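Local atomic coordinates of putative GTP pyrophosphokinase (Streptococcus mutans, PDB entry 3L9D), a protein that probably transfers pyrophosphate from ATP to GTP, the first of two steps in making ppGpp. Residues 108-113 and 119-124; 123-128 and 172-177. All coordinates share one frame; numbering follows the deposited sequence.

Interaction 1 of 2, residues 108-113 and 119-124; sequences LRIMVQ and NDVLEL
Val121, the residue that meets Ile110 and Val112, sits on a helix turn closed by the backbone bond from Glu123 N to Asn119 O, 2.8 Å long. The contact itself is wholly apolar, and the two segments bury 110 Å² against each other. Val121 points at the strand, and each of its two methyls finds a different partner. CG1 stands anti to the backbone N of Val121 (chi1 165°) and faces Ile110. The branch of Ile110 is fully extended (chi2 179°), which carries its terminal methyl out from the strand, and the two side chains meet tip to tip with Ile110 CD1 4.1 Å from Val121 CG1. The second methyl of Val121 is nearer its partner: Val112 CG1 lies 3.6 Å from Val121 CG2, and these two side chains run at a slant to one another. This is a strand with the following helix packed back against it, on one face of the mixed five-stranded sheet of the RelA/SpoT region. Ile110 and Val112 alternate with Met111, whose side chain leaves from the other face of the strand and touches helix 177-193. The CA atoms of Val112 and Val121 are 8.3 Å apart, so the segments meet through side chains and not backbone. Ile174 of the neighbouring strand also touches both valines, and Pro70 borders Val121.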
loop_
_atom_site.group_PDB
_atom_site.type_symbol
_atom_site.label_atom_id
_atom_site.label_comp_id
_atom_site.label_asym_id
_atom_site.label_seq_id
_atom_site.Cartn_x
_atom_site.Cartn_y
_atom_site.Cartn_z
ATOM N N LEU A 108 -0.514 2.424 4.319
ATOM C CA LEU A 108 -0.692 1.006 4.594
ATOM C C LEU A 108 -0.341 0.133 3.410
ATOM O O LEU A 108 -0.476 0.541 2.262
ATOM C CB LEU A 108 -2.115 0.710 5.053
ATOM C CG LEU A 108 -2.361 0.979 6.537
ATOM C CD1 LEU A 108 -3.330 2.104 6.727
ATOM C CD2 LEU A 108 -2.847 -0.293 7.223
ATOM N N ARG A 109 0.105 -1.078 3.696
ATOM C CA ARG A 109 0.462 -2.013 2.644
ATOM C C ARG A 109 -0.238 -3.340 2.830
ATOM O O ARG A 109 -0.091 -3.973 3.858
ATOM C CB ARG A 109 1.967 -2.247 2.617
ATOM C CG ARG A 109 2.730 -1.033 2.221
ATOM C CD ARG A 109 4.009 -1.414 1.530
ATOM N NE ARG A 109 4.688 -0.207 1.071
ATOM C CZ ARG A 109 5.962 0.071 1.330
ATOM N NH1 ARG A 109 6.691 -0.793 2.042
ATOM N NH2 ARG A 109 6.500 1.206 0.873
ATOM N N ILE A 110 -0.991 -3.759 1.820
ATOM C CA ILE A 110 -1.633 -5.062 1.847
ATOM C C ILE A 110 -0.878 -5.972 0.895
ATOM O O ILE A 110 -0.909 -5.770 -0.324
ATOM C CB ILE A 110 -3.122 -4.947 1.484
ATOM C CG1 ILE A 110 -3.820 -4.040 2.514
ATOM C CG2 ILE A 110 -3.767 -6.312 1.398
ATOM C CD1 ILE A 110 -5.316 -3.796 2.290
ATOM N N MET A 111 -0.166 -6.945 1.453
ATOM C CA MET A 111 0.595 -7.910 0.659
ATOM C C MET A 111 -0.285 -9.082 0.231
ATOM O O MET A 111 -0.821 -9.809 1.065
ATOM C CB MET A 111 1.815 -8.412 1.440
ATOM C CG MET A 111 3.151 -7.958 0.860
ATOM S SD MET A 111 3.314 -6.153 0.778
ATOM C CE MET A 111 3.415 -5.755 2.527
ATOM N N VAL A 112 -0.441 -9.253 -1.076
ATOM C CA VAL A 112 -1.229 -10.344 -1.637
ATOM C C VAL A 112 -0.314 -11.354 -2.307
ATOM O O VAL A 112 0.787 -11.005 -2.720
ATOM C CB VAL A 112 -2.245 -9.845 -2.702
ATOM C CG1 VAL A 112 -3.290 -8.898 -2.076
ATOM C CG2 VAL A 112 -1.507 -9.194 -3.893
ATOM N N GLN A 113 -0.781 -12.599 -2.408
ATOM C CA GLN A 113 -0.023 -13.668 -3.037
ATOM C C GLN A 113 -0.003 -13.619 -4.576
ATOM O O GLN A 113 1.052 -13.829 -5.179
ATOM C CB GLN A 113 -0.491 -15.051 -2.563
ATOM C CG GLN A 113 0.534 -16.148 -2.940
ATOM C CD GLN A 113 0.136 -17.568 -2.557
ATOM O OE1 GLN A 113 -1.025 -17.858 -2.233
ATOM N NE2 GLN A 113 1.110 -18.470 -2.615
ATOM N N ASN A 119 -7.713 -7.450 -7.180
ATOM C CA ASN A 119 -9.095 -7.025 -7.412
ATOM C C ASN A 119 -10.038 -7.515 -6.315
ATOM O O ASN A 119 -10.999 -6.825 -5.960
ATOM C CB ASN A 119 -9.600 -7.432 -8.803
ATOM C CG ASN A 119 -8.977 -6.597 -9.930
ATOM O OD1 ASN A 119 -8.613 -5.427 -9.742
ATOM N ND2 ASN A 119 -8.860 -7.203 -11.116
ATOM N N ASP A 120 -9.766 -8.694 -5.765
ATOM C CA ASP A 120 -10.565 -9.183 -4.642
ATOM C C ASP A 120 -10.356 -8.295 -3.404
ATOM O O ASP A 120 -11.320 -7.878 -2.760
ATOM C CB ASP A 120 -10.276 -10.656 -4.338
ATOM C CG ASP A 120 -10.492 -11.558 -5.547
ATOM O OD1 ASP A 120 -11.455 -11.317 -6.320
ATOM O OD2 ASP A 120 -9.692 -12.509 -5.723
ATOM N N VAL A 121 -9.103 -7.983 -3.082
ATOM C CA VAL A 121 -8.851 -7.026 -2.019
ATOM C C VAL A 121 -9.582 -5.719 -2.298
ATOM O O VAL A 121 -10.050 -5.047 -1.373
ATOM C CB VAL A 121 -7.364 -6.720 -1.862
ATOM C CG1 VAL A 121 -7.182 -5.451 -1.002
ATOM C CG2 VAL A 121 -6.635 -7.938 -1.287
ATOM N N LEU A 122 -9.693 -5.367 -3.579
ATOM C CA LEU A 122 -10.308 -4.094 -3.985
ATOM C C LEU A 122 -11.809 -4.114 -3.731
ATOM O O LEU A 122 -12.339 -3.207 -3.109
ATOM C CB LEU A 122 -10.004 -3.799 -5.455
ATOM C CG LEU A 122 -9.170 -2.575 -5.858
ATOM C CD1 LEU A 122 -8.416 -1.916 -4.686
ATOM C CD2 LEU A 122 -8.255 -2.874 -7.065
ATOM N N GLU A 123 -12.486 -5.163 -4.191
ATOM C CA GLU A 123 -13.924 -5.324 -3.942
ATOM C C GLU A 123 -14.279 -5.206 -2.461
ATOM O O GLU A 123 -15.305 -4.608 -2.102
ATOM C CB GLU A 123 -14.447 -6.661 -4.484
ATOM C CG GLU A 123 -14.240 -6.870 -5.974
ATOM N N LEU A 124 -13.434 -5.780 -1.611
ATOM C CA LEU A 124 -13.646 -5.734 -0.174
ATOM C C LEU A 124 -13.527 -4.308 0.338
ATOM O O LEU A 124 -14.361 -3.846 1.117
ATOM C CB LEU A 124 -12.636 -6.632 0.547
ATOM C CG LEU A 124 -12.799 -8.136 0.323
ATOM C CD1 LEU A 124 -11.466 -8.846 0.317
ATOM C CD2 LEU A 124 -13.728 -8.710 1.370
#

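Interaction 2 of 2, residues 123-128 and 172-177; sequences ELLRQR and IQIRTL
Where Leu125 meets Ile172 and Ile174, the contact contains no flat group. The flat groups of the strand, the amide of Gln173 and the guanidinium of Arg175, alternate with the two isoleucines and leave from the opposite face. There Arg175 NH1 bonds Asn180 OD1. On the face under helix 117-126 one methyl of Leu125 does all the touching. Leu125 CD2 lies 4.1 Å from Ile174 CD1, and the two side chains meet tip to tip. The same Leu125 CD2 is 4.3 Å from Ile172 CG2, a looser approach to the branch methyl. Ile174 reaches the helix because its longer branch is nearly straight (chi2 167°) and brings CD1 out from the strand. The backbones stay well apart, with the CA atoms of Leu125 and Ile172 9.9 Å from each other. This is the last turn of helix 117-126 lying over a central strand of the sheet. Phe55 of helix 42-64 touches both Leu125 and Ile172, so two helices cover this patch together. With only buried methyls in contact, cohesion rests on van der Waals packing and the exclusion of water, and no directional bond joins these two segments.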
loop_
_atom_site.group_PDB
_atom_site.type_symbol
_atom_site.label_atom_id
_atom_site.label_comp_id
_atom_site.label_asym_id
_atom_site.label_seq_id
_atom_site.Cartn_x
_atom_site.Cartn_y
_atom_site.Cartn_z
ATOM N N GLU A 123 -12.486 -5.163 -4.191
ATOM C CA GLU A 123 -13.924 -5.324 -3.942
ATOM C C GLU A 123 -14.279 -5.206 -2.461
ATOM O O GLU A 123 -15.305 -4.608 -2.102
ATOM C CB GLU A 123 -14.447 -6.661 -4.484
ATOM C CG GLU A 123 -14.240 -6.870 -5.974
ATOM N N LEU A 124 -13.434 -5.780 -1.611
ATOM C CA LEU A 124 -13.646 -5.734 -0.174
ATOM C C LEU A 124 -13.527 -4.308 0.338
ATOM O O LEU A 124 -14.361 -3.846 1.117
ATOM C CB LEU A 124 -12.636 -6.632 0.547
ATOM C CG LEU A 124 -12.799 -8.136 0.323
ATOM C CD1 LEU A 124 -11.466 -8.846 0.317
ATOM C CD2 LEU A 124 -13.728 -8.710 1.370
ATOM N N LEU A 125 -12.479 -3.617 -0.097
ATOM C CA LEU A 125 -12.207 -2.260 0.365
ATOM C C LEU A 125 -13.334 -1.286 -0.001
ATOM O O LEU A 125 -13.744 -0.447 0.822
ATOM C CB LEU A 125 -10.882 -1.772 -0.219
ATOM C CG LEU A 125 -9.643 -1.710 0.668
ATOM C CD1 LEU A 125 -9.636 -2.815 1.689
ATOM C CD2 LEU A 125 -8.382 -1.723 -0.200
ATOM N N ARG A 126 -13.840 -1.408 -1.229
ATOM C CA ARG A 126 -14.904 -0.533 -1.742
ATOM C C ARG A 126 -16.247 -0.728 -1.039
ATOM O O ARG A 126 -17.047 0.213 -0.943
ATOM C CB ARG A 126 -15.104 -0.771 -3.230
ATOM C CG ARG A 126 -13.990 -0.285 -4.106
ATOM C CD ARG A 126 -14.321 -0.514 -5.575
ATOM N NE ARG A 126 -13.118 -0.399 -6.385
ATOM C CZ ARG A 126 -12.679 -1.334 -7.220
ATOM N NH1 ARG A 126 -13.370 -2.459 -7.413
ATOM N NH2 ARG A 126 -11.558 -1.124 -7.886
ATOM N N GLN A 127 -16.505 -1.948 -0.560
ATOM C CA GLN A 127 -17.762 -2.234 0.148
ATOM C C GLN A 127 -17.726 -1.995 1.679
ATOM O O GLN A 127 -18.730 -2.203 2.354
ATOM C CB GLN A 127 -18.262 -3.653 -0.162
ATOM C CG GLN A 127 -17.328 -4.760 0.340
ATOM C CD GLN A 127 -17.998 -5.756 1.303
ATOM O OE1 GLN A 127 -17.412 -6.799 1.656
ATOM N NE2 GLN A 127 -19.231 -5.438 1.729
ATOM N N ARG A 128 -16.586 -1.568 2.223
ATOM C CA ARG A 128 -16.513 -1.205 3.641
ATOM C C ARG A 128 -17.256 0.111 3.906
ATOM O O ARG A 128 -17.343 0.968 3.029
ATOM C CB ARG A 128 -15.062 -1.106 4.128
ATOM C CG ARG A 128 -14.267 -2.400 4.084
ATOM C CD ARG A 128 -12.979 -2.267 4.882
ATOM N NE ARG A 128 -13.174 -2.131 6.330
ATOM C CZ ARG A 128 -13.061 -3.116 7.224
ATOM N NH1 ARG A 128 -12.763 -4.359 6.865
ATOM N NH2 ARG A 128 -13.260 -2.855 8.498
ATOM N N ILE A 172 -3.403 3.255 0.960
ATOM C CA ILE A 172 -3.258 1.812 0.969
ATOM C C ILE A 172 -2.625 1.333 -0.332
ATOM O O ILE A 172 -3.183 1.517 -1.414
ATOM C CB ILE A 172 -4.633 1.151 1.106
ATOM C CG1 ILE A 172 -5.326 1.661 2.358
ATOM C CG2 ILE A 172 -4.510 -0.355 1.156
ATOM C CD1 ILE A 172 -6.823 1.504 2.319
ATOM N N GLN A 173 -1.456 0.722 -0.250
ATOM C CA GLN A 173 -0.888 0.102 -1.445
ATOM C C GLN A 173 -1.046 -1.397 -1.391
ATOM O O GLN A 173 -0.793 -2.012 -0.348
ATOM C CB GLN A 173 0.581 0.478 -1.634
ATOM C CG GLN A 173 0.744 1.940 -1.994
ATOM C CD GLN A 173 2.173 2.303 -2.260
ATOM O OE1 GLN A 173 2.909 1.538 -2.878
ATOM N NE2 GLN A 173 2.585 3.472 -1.787
ATOM N N ILE A 174 -1.467 -1.977 -2.509
ATOM C CA ILE A 174 -1.684 -3.412 -2.604
ATOM C C ILE A 174 -0.610 -4.019 -3.528
ATOM O O ILE A 174 -0.394 -3.546 -4.645
ATOM C CB ILE A 174 -3.120 -3.683 -3.102
ATOM C CG1 ILE A 174 -4.106 -2.825 -2.297
ATOM C CG2 ILE A 174 -3.465 -5.166 -3.016
ATOM C CD1 ILE A 174 -5.503 -2.747 -2.859
ATOM N N ARG A 175 0.076 -5.059 -3.067
ATOM C CA ARG A 175 1.271 -5.537 -3.763
ATOM C C ARG A 175 1.464 -7.031 -3.638
ATOM O O ARG A 175 1.148 -7.614 -2.606
ATOM C CB ARG A 175 2.509 -4.873 -3.158
ATOM C CG ARG A 175 2.620 -3.392 -3.406
ATOM C CD ARG A 175 3.846 -2.832 -2.731
ATOM N NE ARG A 175 4.075 -1.425 -3.053
ATOM C CZ ARG A 175 5.110 -0.717 -2.609
ATOM N NH1 ARG A 175 6.019 -1.282 -1.824
ATOM N NH2 ARG A 175 5.244 0.553 -2.956
ATOM N N THR A 176 2.033 -7.656 -4.663
ATOM C CA THR A 176 2.578 -9.007 -4.471
ATOM C C THR A 176 3.874 -8.954 -3.658
ATOM O O THR A 176 4.481 -7.901 -3.477
ATOM C CB THR A 176 2.836 -9.764 -5.805
ATOM O OG1 THR A 176 3.685 -8.991 -6.670
ATOM C CG2 THR A 176 1.537 -10.064 -6.498
ATOM N N LEU A 177 4.301 -10.103 -3.163
ATOM C CA LEU A 177 5.554 -10.171 -2.443
ATOM C C LEU A 177 6.693 -9.635 -3.345
ATOM O O LEU A 177 7.508 -8.795 -2.921
ATOM C CB LEU A 177 5.787 -11.615 -1.999
ATOM C CG LEU A 177 4.856 -12.195 -0.907
ATOM C CD1 LEU A 177 3.687 -11.242 -0.494
ATOM C CD2 LEU A 177 4.309 -13.611 -1.271
#

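In the fold
From the N terminus, strand 106-112 comes first. A short turn leads into helix 117-126, and interaction 1 closes this loop by folding the helix back on its own strand. The chain then makes strands 132-139 and 150-161 before strand 164-176 returns to the same helix. Interaction 2 closes that longer loop. The two follow one another along the chain, sharing only Glu123 and Leu124. In space their centres lie about 3 Å apart, because both use helix 117-126 and strands 106-112 and 164-176 are parallel neighbours in the sheet. Leu122 packs on Ile174 between the two contacts. Successive turns of one helix thus sit across two adjacent strands.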